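PDB 6ZGQ: AceL NrdHF-1-1 Intein, which belongs to the class 3 split inteins, which excise themselves and join the flanking protein segments, here as a splice-inactive variant. Local coordinates for residues S43-T48 / L134-K139; Y59-A64 / C87-F92; M76-G81 / E96-I101. One frame throughout, in Å; residues are numbered along the deposited sequence.

Contact 1 (S43-T48 / L134-K139); sequences SYTNPT and LSVPGK
T45, closing strand 42-45, meets the start of the V136-K139 beta turn at a strand exit of the beta-rich HINT fold expected of an intein. T45 was modelled in two conformers; in one of them OG1 lies near the methyl CG1 of V136, and the two side chains cross at about a right angle. The same hydroxyl is hydrogen-bonded to Q34, whose OE1 also takes the backbone N-H of G138, so one side chain of strand 32-35 serves both segments. N46 contributes its carbonyl, with O 4.2 Å from CD of P137. P47 then lies against the S135-V136 backbone, its CA within 3.2 Å of S135 O in a CA-H...O contact. CG1 of V136 sits 4.0 Å from the same P47 CA, and the proline ring reaches the L134 side chain more loosely. T48 supplies the one hydrogen bond between the segments, N to S135 O at 2.9 Å, fairly straight (157°) but tilted 28° from the carbonyl plane. S135 O thus takes the T48 N-H, with the P47 CA-H as a weak, bent second approach, while the S135 hydroxyl turns to S156 O. With T48 OG1 set between its own N and carbonyl carbon (chi1 61°), it lies 3.5 Å from CB of S135.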
ATOM      1  N   SER A  43      11.990   1.118  -8.252  1.00 12.80           N
ATOM      2  CA  SER A  43      12.545   2.337  -8.871  1.00 12.57           C
ATOM      3  C   SER A  43      11.768   3.563  -8.387  1.00 11.63           C
ATOM      4  O   SER A  43      10.654   3.396  -7.880  1.00 11.73           O
ATOM      5  CB  SER A  43      12.507   2.244 -10.400  1.00 12.50           C
ATOM      6  OG  SER A  43      11.197   1.986 -10.882  1.00 13.70           O
ATOM      7  N   TYR A  44      12.372   4.754  -8.497  1.00 11.16           N
ATOM      8  CA  TYR A  44      11.700   6.025  -8.183  1.00 11.23           C
ATOM      9  C   TYR A  44      11.111   6.596  -9.489  1.00 11.55           C
ATOM     10  O   TYR A  44      11.818   6.690 -10.500  1.00 11.93           O
ATOM     11  CB  TYR A  44      12.648   7.019  -7.485  1.00 11.18           C
ATOM     12  CG  TYR A  44      13.245   6.493  -6.199  1.00 11.56           C
ATOM     13  CD1 TYR A  44      12.552   6.584  -4.996  1.00 11.58           C
ATOM     14  CD2 TYR A  44      14.497   5.890  -6.186  1.00 12.93           C
ATOM     15  CE1 TYR A  44      13.091   6.096  -3.819  1.00 11.95           C
ATOM     16  CE2 TYR A  44      15.047   5.407  -5.010  1.00 12.74           C
ATOM     17  CZ  TYR A  44      14.340   5.513  -3.829  1.00 12.20           C
ATOM     18  OH  TYR A  44      14.872   5.033  -2.659  1.00 13.23           O
ATOM     19  N   THR A  45       9.817   6.927  -9.461  0.99 11.77           N
ATOM     20  CA  THR A  45       9.078   7.498 -10.602  0.99 11.96           C
ATOM     21  C   THR A  45       8.149   8.593 -10.063  0.99 10.76           C
ATOM     22  O   THR A  45       7.837   8.586  -8.875  0.99  9.57           O
ATOM     23  CB  THR A  45       8.197   6.437 -11.299  0.99 12.94           C
ATOM     24  OG1 THR A  45       7.314   5.867 -10.328  0.99 13.11           O
ATOM     25  CG2 THR A  45       9.029   5.324 -11.940  0.99 12.27           C
ATOM     26  N   ASN A  46       7.738   9.519 -10.931  1.00 10.26           N
ATOM     27  CA  ASN A  46       6.749  10.555 -10.585  1.00 10.18           C
ATOM     28  C   ASN A  46       5.362   9.913 -10.660  1.00 10.30           C
ATOM     29  O   ASN A  46       5.085   9.139 -11.579  1.00 10.46           O
ATOM     30  CB  ASN A  46       6.875  11.774 -11.511  1.00 10.58           C
ATOM     31  CG  ASN A  46       8.248  12.406 -11.445  1.00 10.73           C
ATOM     32  OD1 ASN A  46       8.587  13.103 -10.489  1.00 11.60           O
ATOM     33  ND2 ASN A  46       9.058  12.140 -12.454  1.00 12.70           N
ATOM     34  N   PRO A  47       4.485  10.190  -9.670  1.00  9.44           N
ATOM     35  CA  PRO A  47       3.076   9.813  -9.818  1.00  9.54           C
ATOM     36  C   PRO A  47       2.482  10.545 -11.024  1.00  9.93           C
ATOM     37  O   PRO A  47       2.897  11.675 -11.288  1.00 10.22           O
ATOM     38  CB  PRO A  47       2.409  10.290  -8.516  1.00  9.10           C
ATOM     39  CG  PRO A  47       3.516  10.660  -7.582  1.00  8.80           C
ATOM     40  CD  PRO A  47       4.773  10.847  -8.386  1.00  8.50           C
ATOM     41  N   THR A  48       1.554   9.896 -11.738  1.00  9.87           N
ATOM     42  CA  THR A  48       0.852  10.478 -12.895  1.00 10.35           C
ATOM     43  C   THR A  48      -0.516  11.052 -12.479  1.00 10.47           C
ATOM     44  O   THR A  48      -1.078  11.858 -13.214  1.00 10.46           O
ATOM     45  CB  THR A  48       0.659   9.443 -14.021  1.00 10.41           C
ATOM     46  OG1 THR A  48      -0.140   8.368 -13.525  1.00 10.36           O
ATOM     47  CG2 THR A  48       2.006   8.911 -14.521  1.00 10.55           C
ATOM     48  N   LEU A 134      -2.401   7.403  -5.278  1.00  9.19           N
ATOM     49  CA  LEU A 134      -1.447   7.736  -6.350  1.00  9.10           C
ATOM     50  C   LEU A 134      -1.555   6.712  -7.485  1.00  9.71           C
ATOM     51  O   LEU A 134      -1.870   5.550  -7.221  1.00  9.59           O
ATOM     52  CB  LEU A 134      -0.009   7.694  -5.816  1.00  9.21           C
ATOM     53  CG  LEU A 134       0.269   8.420  -4.504  1.00  9.46           C
ATOM     54  CD1 LEU A 134       1.718   8.198  -4.087  1.00  9.71           C
ATOM     55  CD2 LEU A 134      -0.034   9.899  -4.646  1.00  9.67           C
ATOM     56  N   SER A 135      -1.304   7.158  -8.718  1.00  9.84           N
ATOM     57  CA  SER A 135      -1.042   6.281  -9.864  1.00 10.12           C
ATOM     58  C   SER A 135       0.453   6.363 -10.188  1.00 10.31           C
ATOM     59  O   SER A 135       0.994   7.471 -10.278  1.00  9.93           O
ATOM     60  CB  SER A 135      -1.893   6.695 -11.064  1.00 10.92           C
ATOM     61  OG  SER A 135      -3.268   6.716 -10.698  1.00 12.65           O
ATOM     62  N   VAL A 136       1.102   5.198 -10.293  1.00 10.60           N
ATOM     63  CA  VAL A 136       2.496   5.064 -10.770  1.00 11.13           C
ATOM     64  C   VAL A 136       2.550   3.975 -11.854  1.00 11.36           C
ATOM     65  O   VAL A 136       1.778   3.025 -11.806  1.00 11.84           O
ATOM     66  CB  VAL A 136       3.483   4.743  -9.613  1.00 11.31           C
ATOM     67  CG1 VAL A 136       3.748   5.978  -8.769  1.00 11.55           C
ATOM     68  CG2 VAL A 136       2.985   3.598  -8.742  1.00 10.97           C
ATOM     69  N   PRO A 137       3.446   4.113 -12.852  1.00 12.60           N
ATOM     70  CA  PRO A 137       3.565   3.126 -13.939  1.00 12.75           C
ATOM     71  C   PRO A 137       3.633   1.647 -13.508  1.00 12.90           C
ATOM     72  O   PRO A 137       3.042   0.795 -14.168  1.00 13.82           O
ATOM     73  CB  PRO A 137       4.875   3.528 -14.615  1.00 13.25           C
ATOM     74  CG  PRO A 137       4.955   5.005 -14.407  1.00 13.20           C
ATOM     75  CD  PRO A 137       4.385   5.239 -13.032  1.00 12.33           C
ATOM     76  N   GLY A 138       4.350   1.361 -12.421  1.00 12.47           N
ATOM     77  CA  GLY A 138       4.534  -0.007 -11.912  1.00 12.27           C
ATOM     78  C   GLY A 138       3.284  -0.570 -11.245  1.00 12.64           C
ATOM     79  O   GLY A 138       3.246  -1.770 -10.955  1.00 14.41           O
ATOM     80  N   LYS A 139       2.300   0.305 -10.983  1.00 12.57           N
ATOM     81  CA  LYS A 139       0.956  -0.036 -10.461  1.00 11.83           C
ATOM     82  C   LYS A 139       0.965  -0.365  -8.965  1.00 10.15           C
ATOM     83  O   LYS A 139      -0.064  -0.803  -8.437  1.00  9.40           O
ATOM     84  CB  LYS A 139       0.310  -1.193 -11.243  1.00 13.76           C
ATOM     85  CG  LYS A 139       0.141  -0.965 -12.744  1.00 16.38           C
ATOM     86  CD  LYS A 139      -0.617  -2.104 -13.427  1.00 20.14           C
ATOM     87  CE  LYS A 139       0.131  -3.435 -13.436  1.00 23.99           C
ATOM     88  NZ  LYS A 139       1.320  -3.453 -14.335  1.00 27.86           N
TER

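Contact 2 (Y59-A64 / C87-F92); sequences YHFEGA and CLAKDF
The ring of Y59 carries A89 and K90 on one face and also stacks with the ring of H122. The carbonyl carbon of A89 stands over its centre, and K90 CA, offset toward the rim, makes a CH-pi contact 3.9 Å from the centroid, 27° off the ring normal. K90 continues over the phenol end, where its CB is 3.4 Å from OH of Y59. F61 presents its edge instead. CB of A89 lies in the plane of that ring, 3.9 Å from CE1, and on another part of the rim CE2 is 3.9 Å from CD2 of F92. The F61 edge is turned toward the F92 face in an offset edge-to-face pair, centroids 6.0 Å apart and planes at 71°. F92 can meet it because its CG is anti to the backbone N (chi1 -175°).

A89 is therefore a small wedge between two aromatic residues of the HINT fold, its methyl touching F61 and also CB of Y59 at 4.0 Å. It sits in a single helix-like turn, tied by D91 N to L88 O (2.9 Å) and a longer bond from F92 N to A89 O. An alanine in place of Y59 would probably leave K90 CA and CB without the ring they lie over, and H122 without its stacking partner.

Beyond Y59 the K90 chain is extended, and its NZ is hydrogen-bonded to N73 OD1. F92 meets the rings of Y78 and F100 and receives a cation-pi contact from K98. The whole contact joins strand 57-63, lying between strands 66-70 and 119-125, to the turn that follows strand 83-88, with I120 packed against Y59, F61 and F92.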
ATOM      1  N   TYR A  59     -10.554  -0.655   5.744  1.00  9.46           N
ATOM      2  CA  TYR A  59     -10.004  -2.011   5.961  1.00  8.81           C
ATOM      3  C   TYR A  59      -8.585  -1.857   6.510  1.00  8.98           C
ATOM      4  O   TYR A  59      -7.714  -1.309   5.807  1.00  9.02           O
ATOM      5  CB  TYR A  59      -9.968  -2.819   4.659  1.00  8.47           C
ATOM      6  CG  TYR A  59     -11.305  -3.415   4.336  1.00  9.12           C
ATOM      7  CD1 TYR A  59     -12.291  -2.652   3.726  1.00  9.08           C
ATOM      8  CD2 TYR A  59     -11.606  -4.725   4.687  1.00  9.49           C
ATOM      9  CE1 TYR A  59     -13.533  -3.186   3.439  1.00  9.54           C
ATOM     10  CE2 TYR A  59     -12.850  -5.266   4.412  1.00 10.01           C
ATOM     11  CZ  TYR A  59     -13.811  -4.489   3.795  1.00  9.80           C
ATOM     12  OH  TYR A  59     -15.038  -5.030   3.519  1.00 10.63           O
ATOM     13  N   HIS A  60      -8.400  -2.299   7.761  1.00  8.80           N
ATOM     14  CA  HIS A  60      -7.130  -2.235   8.494  1.00  8.62           C
ATOM     15  C   HIS A  60      -6.531  -3.639   8.537  1.00  9.26           C
ATOM     16  O   HIS A  60      -7.067  -4.515   9.231  1.00  9.38           O
ATOM     17  CB  HIS A  60      -7.335  -1.669   9.913  1.00  8.21           C
ATOM     18  CG  HIS A  60      -6.069  -1.554  10.703  1.00  8.79           C
ATOM     19  ND1 HIS A  60      -6.049  -1.570  12.079  1.00  9.37           N
ATOM     20  CD2 HIS A  60      -4.779  -1.441  10.309  1.00  9.30           C
ATOM     21  CE1 HIS A  60      -4.801  -1.462  12.501  1.00 10.38           C
ATOM     22  NE2 HIS A  60      -4.011  -1.376  11.446  1.00 10.47           N
ATOM     23  N   PHE A  61      -5.473  -3.837   7.737  1.00  9.15           N
ATOM     24  CA  PHE A  61      -4.650  -5.057   7.711  1.00  9.43           C
ATOM     25  C   PHE A  61      -3.502  -4.864   8.716  1.00  9.92           C
ATOM     26  O   PHE A  61      -2.813  -3.854   8.620  1.00 10.10           O
ATOM     27  CB  PHE A  61      -4.080  -5.280   6.298  1.00  9.33           C
ATOM     28  CG  PHE A  61      -5.118  -5.582   5.244  1.00  9.12           C
ATOM     29  CD1 PHE A  61      -5.860  -4.564   4.660  1.00  8.78           C
ATOM     30  CD2 PHE A  61      -5.333  -6.882   4.821  1.00  8.66           C
ATOM     31  CE1 PHE A  61      -6.801  -4.842   3.685  1.00  8.76           C
ATOM     32  CE2 PHE A  61      -6.280  -7.167   3.854  1.00  8.19           C
ATOM     33  CZ  PHE A  61      -7.017  -6.145   3.284  1.00  8.59           C
ATOM     34  N   GLU A  62      -3.322  -5.791   9.669  1.00  9.98           N
ATOM     35  CA  GLU A  62      -2.301  -5.666  10.729  1.00 11.08           C
ATOM     36  C   GLU A  62      -1.730  -7.034  11.128  1.00 11.29           C
ATOM     37  O   GLU A  62      -2.479  -7.926  11.535  1.00 10.03           O
ATOM     38  CB  GLU A  62      -2.866  -4.959  11.974  1.00 12.43           C
ATOM     39  CG  GLU A  62      -1.801  -4.658  13.032  1.00 14.68           C
ATOM     40  CD  GLU A  62      -2.297  -3.847  14.219  1.00 18.44           C
ATOM     41  OE1 GLU A  62      -3.523  -3.748  14.430  1.00 20.11           O
ATOM     42  OE2 GLU A  62      -1.447  -3.303  14.957  1.00 21.85           O
ATOM     43  N   GLY A  63      -0.407  -7.177  11.022  1.00 12.00           N
ATOM     44  CA  GLY A  63       0.303  -8.352  11.543  1.00 12.54           C
ATOM     45  C   GLY A  63       1.719  -8.446  11.008  1.00 13.94           C
ATOM     46  O   GLY A  63       1.938  -8.127   9.838  1.00 13.96           O
ATOM     47  N   ALA A  64       2.656  -8.830  11.884  1.00 15.15           N
ATOM     48  CA  ALA A  64       4.021  -9.246  11.528  1.00 17.41           C
ATOM     49  C   ALA A  64       4.801  -8.206  10.709  1.00 17.41           C
ATOM     50  O   ALA A  64       5.478  -8.569   9.741  1.00 19.13           O
ATOM     51  CB  ALA A  64       3.971 -10.582  10.794  1.00 20.38           C
ATOM     52  N   CYS A  87      -5.844  -7.707  -5.511  0.76 12.45           N
ATOM     53  CA  CYS A  87      -7.215  -7.997  -5.044  0.76 12.52           C
ATOM     54  C   CYS A  87      -7.729  -6.769  -4.281  0.76 12.04           C
ATOM     55  O   CYS A  87      -6.951  -6.166  -3.530  0.76 12.35           O
ATOM     56  CB  CYS A  87      -7.224  -9.218  -4.116  0.76 13.55           C
ATOM     57  SG  CYS A  87      -8.864  -9.783  -3.603  0.76 14.07           S
ATOM     58  N   LEU A  88      -9.000  -6.396  -4.485  1.00 11.72           N
ATOM     59  CA  LEU A  88      -9.631  -5.307  -3.727  1.00 10.81           C
ATOM     60  C   LEU A  88      -9.650  -5.704  -2.245  1.00 10.75           C
ATOM     61  O   LEU A  88      -9.858  -6.883  -1.942  1.00 10.94           O
ATOM     62  CB  LEU A  88     -11.042  -5.052  -4.262  1.00 10.70           C
ATOM     63  CG  LEU A  88     -11.147  -4.677  -5.747  1.00 11.00           C
ATOM     64  CD1 LEU A  88     -12.549  -4.181  -6.070  1.00 11.35           C
ATOM     65  CD2 LEU A  88     -10.120  -3.623  -6.122  1.00 10.88           C
ATOM     66  N   ALA A  89      -9.377  -4.735  -1.363  1.00 10.11           N
ATOM     67  CA  ALA A  89      -9.298  -4.927   0.093  1.00 10.31           C
ATOM     68  C   ALA A  89     -10.526  -5.667   0.643  1.00 10.49           C
ATOM     69  O   ALA A  89     -10.371  -6.623   1.401  1.00 10.92           O
ATOM     70  CB  ALA A  89      -9.123  -3.581   0.784  1.00  9.74           C
ATOM     71  N   LYS A  90     -11.727  -5.241   0.239  1.00 10.83           N
ATOM     72  CA  LYS A  90     -12.985  -5.849   0.706  1.00 11.11           C
ATOM     73  C   LYS A  90     -13.144  -7.314   0.260  1.00 11.55           C
ATOM     74  O   LYS A  90     -13.919  -8.049   0.885  1.00 12.17           O
ATOM     75  CB  LYS A  90     -14.194  -5.022   0.237  1.00 12.16           C
ATOM     76  CG  LYS A  90     -14.433  -5.037  -1.268  1.00 13.48           C
ATOM     77  CD  LYS A  90     -15.564  -4.110  -1.669  1.00 14.89           C
ATOM     78  CE  LYS A  90     -16.016  -4.364  -3.098  1.00 16.02           C
ATOM     79  NZ  LYS A  90     -16.672  -3.165  -3.678  1.00 17.69           N
ATOM     80  N   ASP A  91     -12.424  -7.719  -0.799  1.00 12.51           N
ATOM     81  CA  ASP A  91     -12.507  -9.071  -1.379  1.00 12.49           C
ATOM     82  C   ASP A  91     -11.391 -10.000  -0.885  1.00 11.75           C
ATOM     83  O   ASP A  91     -11.522 -11.213  -1.051  1.00 12.18           O
ATOM     84  CB  ASP A  91     -12.487  -9.010  -2.919  1.00 12.59           C
ATOM     85  CG  ASP A  91     -13.710  -8.320  -3.489  1.00 13.66           C
ATOM     86  OD1 ASP A  91     -14.817  -8.547  -2.957  1.00 14.44           O
ATOM     87  OD2 ASP A  91     -13.561  -7.541  -4.450  1.00 14.67           O
ATOM     88  N   PHE A  92     -10.328  -9.451  -0.278  1.00 11.29           N
ATOM     89  CA  PHE A  92      -9.126 -10.237   0.070  1.00 11.90           C
ATOM     90  C   PHE A  92      -9.460 -11.307   1.110  1.00 12.99           C
ATOM     91  O   PHE A  92      -9.999 -10.990   2.178  1.00 12.62           O
ATOM     92  CB  PHE A  92      -7.962  -9.364   0.570  1.00 11.93           C
ATOM     93  CG  PHE A  92      -6.696 -10.147   0.820  1.00 13.93           C
ATOM     94  CD1 PHE A  92      -5.840 -10.474  -0.225  1.00 13.33           C
ATOM     95  CD2 PHE A  92      -6.379 -10.592   2.094  1.00 13.38           C
ATOM     96  CE1 PHE A  92      -4.689 -11.210   0.000  1.00 12.25           C
ATOM     97  CE2 PHE A  92      -5.232 -11.331   2.323  1.00 14.51           C
ATOM     98  CZ  PHE A  92      -4.385 -11.643   1.274  1.00 11.67           C
TER

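Contact 3 (M76-G81 / E96-I101)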
ATOM      1  N   MET A  76      -4.979  -4.341  -2.949  1.00  8.41           N
ATOM      2  CA  MET A  76      -3.977  -5.004  -2.107  1.00  8.54           C
ATOM      3  C   MET A  76      -3.076  -5.814  -3.031  1.00  8.89           C
ATOM      4  O   MET A  76      -3.583  -6.427  -3.977  1.00 10.03           O
ATOM      5  CB  MET A  76      -4.640  -5.906  -1.063  1.00  9.19           C
ATOM      6  CG  MET A  76      -5.552  -5.151  -0.108  1.00  8.66           C
ATOM      7  SD  MET A  76      -4.690  -3.818   0.744  1.00  9.93           S
ATOM      8  CE  MET A  76      -3.661  -4.763   1.868  1.00  9.96           C
ATOM      9  N   ILE A  77      -1.763  -5.752  -2.777  1.00  9.20           N
ATOM     10  CA  ILE A  77      -0.720  -6.380  -3.598  1.00  8.93           C
ATOM     11  C   ILE A  77      -0.104  -7.497  -2.753  1.00  9.37           C
ATOM     12  O   ILE A  77       0.270  -7.265  -1.597  1.00  9.25           O
ATOM     13  CB  ILE A  77       0.342  -5.335  -4.037  1.00  9.53           C
ATOM     14  CG1 ILE A  77      -0.314  -4.193  -4.837  1.00  9.83           C
ATOM     15  CG2 ILE A  77       1.468  -5.977  -4.842  1.00 10.31           C
ATOM     16  CD1 ILE A  77      -0.961  -4.604  -6.148  1.00  9.84           C
ATOM     17  N   TYR A  78      -0.072  -8.710  -3.313  1.00 10.07           N
ATOM     18  CA  TYR A  78       0.487  -9.884  -2.641  1.00 10.71           C
ATOM     19  C   TYR A  78       1.196 -10.730  -3.694  1.00 12.45           C
ATOM     20  O   TYR A  78       0.954 -10.525  -4.892  1.00 12.50           O
ATOM     21  CB  TYR A  78      -0.618 -10.665  -1.914  1.00 10.72           C
ATOM     22  CG  TYR A  78      -1.733 -11.176  -2.793  1.00 12.49           C
ATOM     23  CD1 TYR A  78      -2.816 -10.370  -3.114  1.00 14.37           C
ATOM     24  CD2 TYR A  78      -1.713 -12.472  -3.289  1.00 13.34           C
ATOM     25  CE1 TYR A  78      -3.844 -10.840  -3.912  1.00 15.58           C
ATOM     26  CE2 TYR A  78      -2.734 -12.951  -4.093  1.00 14.10           C
ATOM     27  CZ  TYR A  78      -3.800 -12.130  -4.398  1.00 15.65           C
ATOM     28  OH  TYR A  78      -4.821 -12.587  -5.192  1.00 17.65           O
ATOM     29  N   GLU A  79       2.082 -11.619  -3.236  1.00 12.03           N
ATOM     30  CA  GLU A  79       2.723 -12.644  -4.068  1.00 14.92           C
ATOM     31  C   GLU A  79       1.991 -13.967  -3.825  1.00 14.99           C
ATOM     32  O   GLU A  79       1.618 -14.253  -2.676  1.00 14.51           O
ATOM     33  CB  GLU A  79       4.218 -12.781  -3.727  1.00 15.16           C
ATOM     34  CG  GLU A  79       4.968 -13.662  -4.720  1.00 16.88           C
ATOM     35  CD  GLU A  79       6.457 -13.796  -4.458  1.00 17.98           C
ATOM     36  OE1 GLU A  79       6.995 -13.108  -3.562  1.00 20.90           O
ATOM     37  OE2 GLU A  79       7.094 -14.604  -5.172  1.00 21.25           O
ATOM     38  N   GLN A  80       1.743 -14.711  -4.907  1.00 16.05           N
ATOM     39  CA  GLN A  80       1.234 -16.094  -4.869  1.00 18.66           C
ATOM     40  C   GLN A  80       1.923 -16.873  -6.001  1.00 20.07           C
ATOM     41  O   GLN A  80       1.943 -16.398  -7.150  1.00 21.10           O
ATOM     42  CB  GLN A  80      -0.286 -16.111  -5.021  1.00 20.12           C
ATOM     43  CG  GLN A  80      -0.898 -17.500  -4.980  1.00 22.28           C
ATOM     44  CD  GLN A  80      -2.390 -17.466  -5.205  1.00 23.72           C
ATOM     45  OE1 GLN A  80      -2.915 -16.549  -5.834  1.00 24.64           O
ATOM     46  NE2 GLN A  80      -3.086 -18.472  -4.693  1.00 25.84           N
ATOM     47  N   GLY A  81       2.475 -18.048  -5.677  1.00 20.02           N
ATOM     48  CA  GLY A  81       3.452 -18.725  -6.543  1.00 20.55           C
ATOM     49  C   GLY A  81       4.640 -17.793  -6.736  1.00 22.17           C
ATOM     50  O   GLY A  81       5.147 -17.239  -5.752  1.00 24.42           O
ATOM     51  N   GLU A  96      -2.499 -19.438   3.254  1.00 17.41           N
ATOM     52  CA  GLU A  96      -1.096 -19.765   3.547  1.00 18.28           C
ATOM     53  C   GLU A  96      -0.195 -19.593   2.315  1.00 18.60           C
ATOM     54  O   GLU A  96       1.023 -19.472   2.478  1.00 18.80           O
ATOM     55  CB  GLU A  96      -0.996 -21.186   4.116  1.00 20.35           C
ATOM     56  CG  GLU A  96      -1.705 -21.319   5.458  1.00 23.22           C
ATOM     57  CD  GLU A  96      -1.361 -22.585   6.220  1.00 24.08           C
ATOM     58  OE1 GLU A  96      -1.225 -23.661   5.599  1.00 27.88           O
ATOM     59  OE2 GLU A  96      -1.236 -22.503   7.461  1.00 26.99           O
ATOM     60  N   ASP A  97      -0.802 -19.552   1.116  1.00 19.14           N
ATOM     61  CA  ASP A  97      -0.087 -19.456  -0.173  1.00 19.57           C
ATOM     62  C   ASP A  97      -0.069 -18.030  -0.752  1.00 17.58           C
ATOM     63  O   ASP A  97       0.511 -17.827  -1.832  1.00 19.46           O
ATOM     64  CB  ASP A  97      -0.655 -20.473  -1.193  1.00 20.91           C
ATOM     65  CG  ASP A  97      -1.986 -20.038  -1.819  1.00 24.31           C
ATOM     66  OD1 ASP A  97      -2.798 -19.367  -1.142  1.00 26.08           O
ATOM     67  OD2 ASP A  97      -2.219 -20.389  -2.997  1.00 27.93           O
ATOM     68  N   LYS A  98      -0.693 -17.070  -0.047  1.00 14.69           N
ATOM     69  CA  LYS A  98      -0.681 -15.639  -0.428  1.00 13.17           C
ATOM     70  C   LYS A  98       0.139 -14.853   0.596  1.00 12.18           C
ATOM     71  O   LYS A  98      -0.128 -14.963   1.797  1.00 11.55           O
ATOM     72  CB  LYS A  98      -2.100 -15.057  -0.492  1.00 14.01           C
ATOM     73  CG  LYS A  98      -2.951 -15.525  -1.669  1.00 14.70           C
ATOM     74  CD  LYS A  98      -4.344 -14.921  -1.607  1.00 15.86           C
ATOM     75  CE  LYS A  98      -5.397 -15.842  -2.196  1.00 17.95           C
ATOM     76  NZ  LYS A  98      -6.749 -15.484  -1.688  1.00 20.17           N
ATOM     77  N   TYR A  99       1.095 -14.057   0.108  1.00 11.16           N
ATOM     78  CA  TYR A  99       2.097 -13.366   0.931  1.00 10.82           C
ATOM     79  C   TYR A  99       2.079 -11.870   0.653  1.00 10.48           C
ATOM     80  O   TYR A  99       2.157 -11.481  -0.514  1.00 10.66           O
ATOM     81  CB  TYR A  99       3.492 -13.918   0.615  1.00 12.19           C
ATOM     82  CG  TYR A  99       3.614 -15.391   0.900  1.00 13.68           C
ATOM     83  CD1 TYR A  99       3.207 -16.339  -0.032  1.00 14.12           C
ATOM     84  CD2 TYR A  99       4.114 -15.837   2.110  1.00 14.18           C
ATOM     85  CE1 TYR A  99       3.307 -17.695   0.235  1.00 16.16           C
ATOM     86  CE2 TYR A  99       4.215 -17.186   2.388  1.00 15.46           C
ATOM     87  CZ  TYR A  99       3.815 -18.113   1.449  1.00 16.58           C
ATOM     88  OH  TYR A  99       3.920 -19.454   1.729  1.00 17.44           O
ATOM     89  N   PHE A 100       1.961 -11.056   1.713  1.00  9.50           N
ATOM     90  CA  PHE A 100       2.149  -9.598   1.637  1.00  9.16           C
ATOM     91  C   PHE A 100       3.653  -9.303   1.571  1.00  9.40           C
ATOM     92  O   PHE A 100       4.462 -10.135   2.015  1.00 10.74           O
ATOM     93  CB  PHE A 100       1.482  -8.879   2.822  1.00  8.42           C
ATOM     94  CG  PHE A 100      -0.022  -8.899   2.779  1.00  8.52           C
ATOM     95  CD1 PHE A 100      -0.706  -8.351   1.704  1.00  8.40           C
ATOM     96  CD2 PHE A 100      -0.754  -9.453   3.823  1.00  8.24           C
ATOM     97  CE1 PHE A 100      -2.090  -8.356   1.669  1.00  8.38           C
ATOM     98  CE2 PHE A 100      -2.137  -9.478   3.785  1.00  8.41           C
ATOM     99  CZ  PHE A 100      -2.806  -8.920   2.711  1.00  8.57           C
ATOM    100  N   ILE A 101       4.000  -8.139   1.010  1.00  9.26           N
ATOM    101  CA  ILE A 101       5.377  -7.778   0.640  1.00 10.37           C
ATOM    102  C   ILE A 101       5.875  -6.652   1.560  1.00 10.74           C
ATOM    103  O   ILE A 101       5.386  -5.522   1.451  1.00 10.33           O
ATOM    104  CB  ILE A 101       5.447  -7.349  -0.850  1.00 11.69           C
ATOM    105  CG1 ILE A 101       4.806  -8.421  -1.751  1.00 13.78           C
ATOM    106  CG2 ILE A 101       6.888  -7.079  -1.279  1.00 11.37           C
ATOM    107  CD1 ILE A 101       4.579  -7.986  -3.188  1.00 14.39           C
TER
HETATM  108  O   HOH W   1       2.167  -6.049  -0.017  1.00 12.52           O
HETATM  109  O   HOH W   2       2.712 -18.654  -3.174  1.00 17.93           O
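M76 and F100 meet at the apolar end of this antiparallel strand pair, CE of the methionine 3.9 Å from CE1 of the ring. A chi3 of -72° turns that methyl toward the phenylalanine. The F100 edge also takes a polar neighbour, I77 O, in the ring plane and 3.6 Å from CD1. Across the strands, CG2 of I77 touches CD1 of I101 at 4.1 Å. Next outward, Y78 and K98 lie side by side, pointing the same way, with CE2 of the tyrosine 3.5 Å from CG of the lysine, whose NZ goes on to E93 O. The backbones are joined by the hydrogen-bonded pair E79 and Y99: E79 N to Y99 O is 2.7 Å, and Y99 N to E79 O is 2.8 Å. On either side of this pair a water takes over, one linking I77 O to I101 N at the buried end, the other G81 N to D97 O. At the outer edge Q80 NE2 donates to D97 OD2 at 2.7 Å, approaching from above the carboxylate plane, with the amide and carboxylate planes 84° apart. K85 holds the Q80 oxygen and S95 the other D97 oxygen. Direct backbone bonds occur only at E79 and Y99, consistent with strands crossing well away from antiparallel (126°); toward the exposed end of this HINT-fold sheet, the G81-D97 water and the Q80-D97 bond take their place.

How the contacts relate
Contacts 2 and 3 belong together: their centres are 11 Å apart, strands 75-80 and 83-88 are sheet neighbours, and a probable hydrogen bond from M76 N to C87 O joins them. Contact 2 is buried and built from rings and a methyl, with no hydrogen bond between its segments. Contact 3 runs from that same aromatic core out to the surface, so it mixes apolar packing with strand pairing, water bridges and an amide-carboxylate bond. Contact 1 stands apart, its centre 22 Å from contact 2 on the opposite side of the chain's centre. It is partly buried, near the ends of two strands, and relies on prolines, a valine methyl, two threonine hydroxyls and a single backbone bond.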